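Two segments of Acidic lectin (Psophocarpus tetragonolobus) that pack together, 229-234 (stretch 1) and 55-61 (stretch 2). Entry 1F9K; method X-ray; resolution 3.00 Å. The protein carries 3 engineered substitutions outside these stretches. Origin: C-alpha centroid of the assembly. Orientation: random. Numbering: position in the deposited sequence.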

# COMPACT_ATOMS: atom_id res chain seq x y z
N SER A 229 7.90 -12.35 -8.41
CA SER A 229 7.19 -13.47 -7.79
C SER A 229 5.69 -13.23 -7.92
O SER A 229 5.23 -12.10 -8.03
CB SER A 229 7.57 -13.60 -6.32
OG SER A 229 7.04 -12.55 -5.54
N PHE A 230 4.92 -14.31 -7.91
CA PHE A 230 3.47 -14.22 -8.06
C PHE A 230 2.85 -15.43 -7.38
O PHE A 230 3.48 -16.49 -7.26
CB PHE A 230 3.11 -14.19 -9.55
CG PHE A 230 1.65 -14.37 -9.84
CD1 PHE A 230 1.06 -15.62 -9.80
CD2 PHE A 230 0.87 -13.28 -10.19
CE1 PHE A 230 -0.29 -15.79 -10.12
CE2 PHE A 230 -0.49 -13.44 -10.52
CZ PHE A 230 -1.06 -14.70 -10.48
N THR A 231 1.60 -15.28 -6.95
CA THR A 231 0.90 -16.36 -6.28
C THR A 231 -0.61 -16.13 -6.24
O THR A 231 -1.08 -15.12 -5.75
CB THR A 231 1.43 -16.54 -4.84
OG1 THR A 231 0.41 -17.13 -4.02
CG2 THR A 231 1.86 -15.21 -4.26
N SER A 232 -1.36 -17.08 -6.79
CA SER A 232 -2.80 -16.97 -6.79
C SER A 232 -3.37 -18.03 -5.84
O SER A 232 -2.75 -19.06 -5.59
CB SER A 232 -3.37 -17.18 -8.21
OG SER A 232 -3.44 -18.55 -8.59
N SER A 233 -4.54 -17.74 -5.30
CA SER A 233 -5.22 -18.63 -4.37
C SER A 233 -6.69 -18.71 -4.79
O SER A 233 -7.50 -17.84 -4.45
CB SER A 233 -5.09 -18.08 -2.95
OG SER A 233 -5.74 -18.90 -2.00
N LEU A 234 -7.04 -19.75 -5.53
CA LEU A 234 -8.41 -19.89 -6.00
C LEU A 234 -9.34 -20.47 -4.94
O LEU A 234 -8.84 -20.95 -3.90
CB LEU A 234 -8.43 -20.77 -7.24
CG LEU A 234 -9.78 -21.01 -7.92
CD1 LEU A 234 -10.53 -19.70 -8.04
CD2 LEU A 234 -9.55 -21.63 -9.29
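Stretch 2, residues 55-61: PIKIWDS

How does stretch 2 lie on stretch 1? It runs in nearly the same direction: the line from the CA of Phe230 to that of Leu234 and the line from the CA of Ile56 to that of Asp60 differ by 12°. Residues 229-233 form an extended strand, and Ile56 and Lys57 are also in strand conformation, but the two are not neighbours in one sheet. The CA of Ser232 is 7.7 Å from the CA of Ile56, and the CA of Leu234 is 7.0 Å from the CA of Trp59. No hydrogen bond crosses between the modelled atoms; side chains of stretch 1 pack against side-chain and backbone atoms of stretch 2, burying 264 Å² summed over both sides.

Which side chains of the strand face stretch 2? The extended backbone alternates its side chains, so Phe230, Ser232 and Leu234 have their CA-to-CB bonds toward stretch 2, while Thr231 and Ser233 point away and touch nothing there. Phe230 has chi1 at 169° (t) and chi2 at -79°, and this carries its ring out until CZ lies 3.9 Å from CG2 of Ile56, an apolar contact in which the methyl meets the ring obliquely. Ser232 has chi1 at 79° (p), and its OG is 3.6 Å from the same CG2 of Ile56. That is van der Waals packing, since a methyl carbon offers the hydroxyl no conventional hydrogen-bonding partner.

What does Ile56 do to receive two neighbours at once? Its CA-to-CB bond points toward stretch 1, and chi1 is -57° (m), a staggered setting in which CG2 reaches both Phe230 and Ser232, and CG1 also lies against the Phe230 ring, 4.0 Å from Phe230 CE1. The CG2 methyl thus touches alternate residues of the strand, which is possible because their side chains emerge on the same side of it. The CD1 atom of Ile56 is not modelled, so the far end of its other branch cannot be judged. Lys57 is likewise cut short after CB, and its CA-to-CB bond leaves sideways.

How does Leu234 take the largest share of the contact? At the end of stretch 1 it gives up 80 Å² to stretch 2, more than any other residue here, although it remains exposed in the assembly. With chi1 at -178° (t) and chi2 at 45° (p), the side chain extends from the backbone and spreads its two methyls over the segment from Lys57 to Asp60. CD2 lies 4.1 Å from CB of Lys57 and 4.4 Å from CB of Asp60, while CD1 lies 4.2 Å from O of Ile58 and also 4.2 Å from CA of Trp59. The last two contacts are with backbone atoms, in keeping with the CA-to-CB bonds of Ile58 and Trp59, which point away. Trp59, with chi1 at 56° (p) and chi2 at -81°, brings no side-chain atom closer than 5.4 Å to stretch 1; its NE1 is hydrogen-bonded elsewhere in the structure. The CA-to-CB bond of Asp60 points toward stretch 1, with chi1 at -155° (t).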

# COMPACT_ATOMS: atom_id res chain seq x y z
N PRO A 55 -0.62 -20.87 -17.70
CA PRO A 55 -1.73 -19.92 -17.60
C PRO A 55 -2.23 -19.96 -16.16
O PRO A 55 -2.16 -21.00 -15.51
CB PRO A 55 -2.76 -20.48 -18.58
CG PRO A 55 -1.92 -21.22 -19.58
CD PRO A 55 -0.93 -21.92 -18.68
N ILE A 56 -2.74 -18.84 -15.66
CA ILE A 56 -3.25 -18.82 -14.29
C ILE A 56 -4.78 -18.88 -14.27
O ILE A 56 -5.45 -18.28 -15.12
CB ILE A 56 -2.74 -17.56 -13.53
CG1 ILE A 56 -1.21 -17.52 -13.56
CG2 ILE A 56 -3.24 -17.57 -12.09
N LYS A 57 -5.31 -19.64 -13.31
CA LYS A 57 -6.76 -19.82 -13.15
C LYS A 57 -7.35 -18.69 -12.33
O LYS A 57 -7.21 -18.67 -11.10
CB LYS A 57 -7.07 -21.16 -12.49
N ILE A 58 -8.02 -17.77 -13.03
CA ILE A 58 -8.65 -16.59 -12.45
C ILE A 58 -9.94 -16.90 -11.69
O ILE A 58 -10.13 -16.42 -10.57
CB ILE A 58 -8.92 -15.55 -13.57
CG1 ILE A 58 -7.61 -15.08 -14.14
CG2 ILE A 58 -9.70 -14.38 -13.03
N TRP A 59 -10.82 -17.69 -12.30
CA TRP A 59 -12.08 -18.08 -11.65
C TRP A 59 -12.61 -19.41 -12.18
O TRP A 59 -12.34 -19.77 -13.32
CB TRP A 59 -13.15 -16.99 -11.84
CG TRP A 59 -13.44 -16.63 -13.27
CD1 TRP A 59 -12.73 -15.78 -14.07
CD2 TRP A 59 -14.54 -17.09 -14.06
NE1 TRP A 59 -13.31 -15.69 -15.31
CE2 TRP A 59 -14.43 -16.48 -15.33
CE3 TRP A 59 -15.61 -17.96 -13.81
CZ2 TRP A 59 -15.35 -16.72 -16.36
CZ3 TRP A 59 -16.52 -18.20 -14.83
CH2 TRP A 59 -16.38 -17.58 -16.09
N ASP A 60 -13.36 -20.14 -11.36
CA ASP A 60 -13.90 -21.44 -11.78
C ASP A 60 -15.42 -21.42 -12.02
O ASP A 60 -16.19 -20.98 -11.16
CB ASP A 60 -13.56 -22.53 -10.76
CG ASP A 60 -13.54 -23.93 -11.37
OD1 ASP A 60 -13.82 -24.07 -12.59
OD2 ASP A 60 -13.24 -24.89 -10.64
N SER A 61 -15.84 -21.89 -13.20
CA SER A 61 -17.24 -21.92 -13.55
C SER A 61 -18.08 -22.80 -12.64
O SER A 61 -19.18 -22.42 -12.25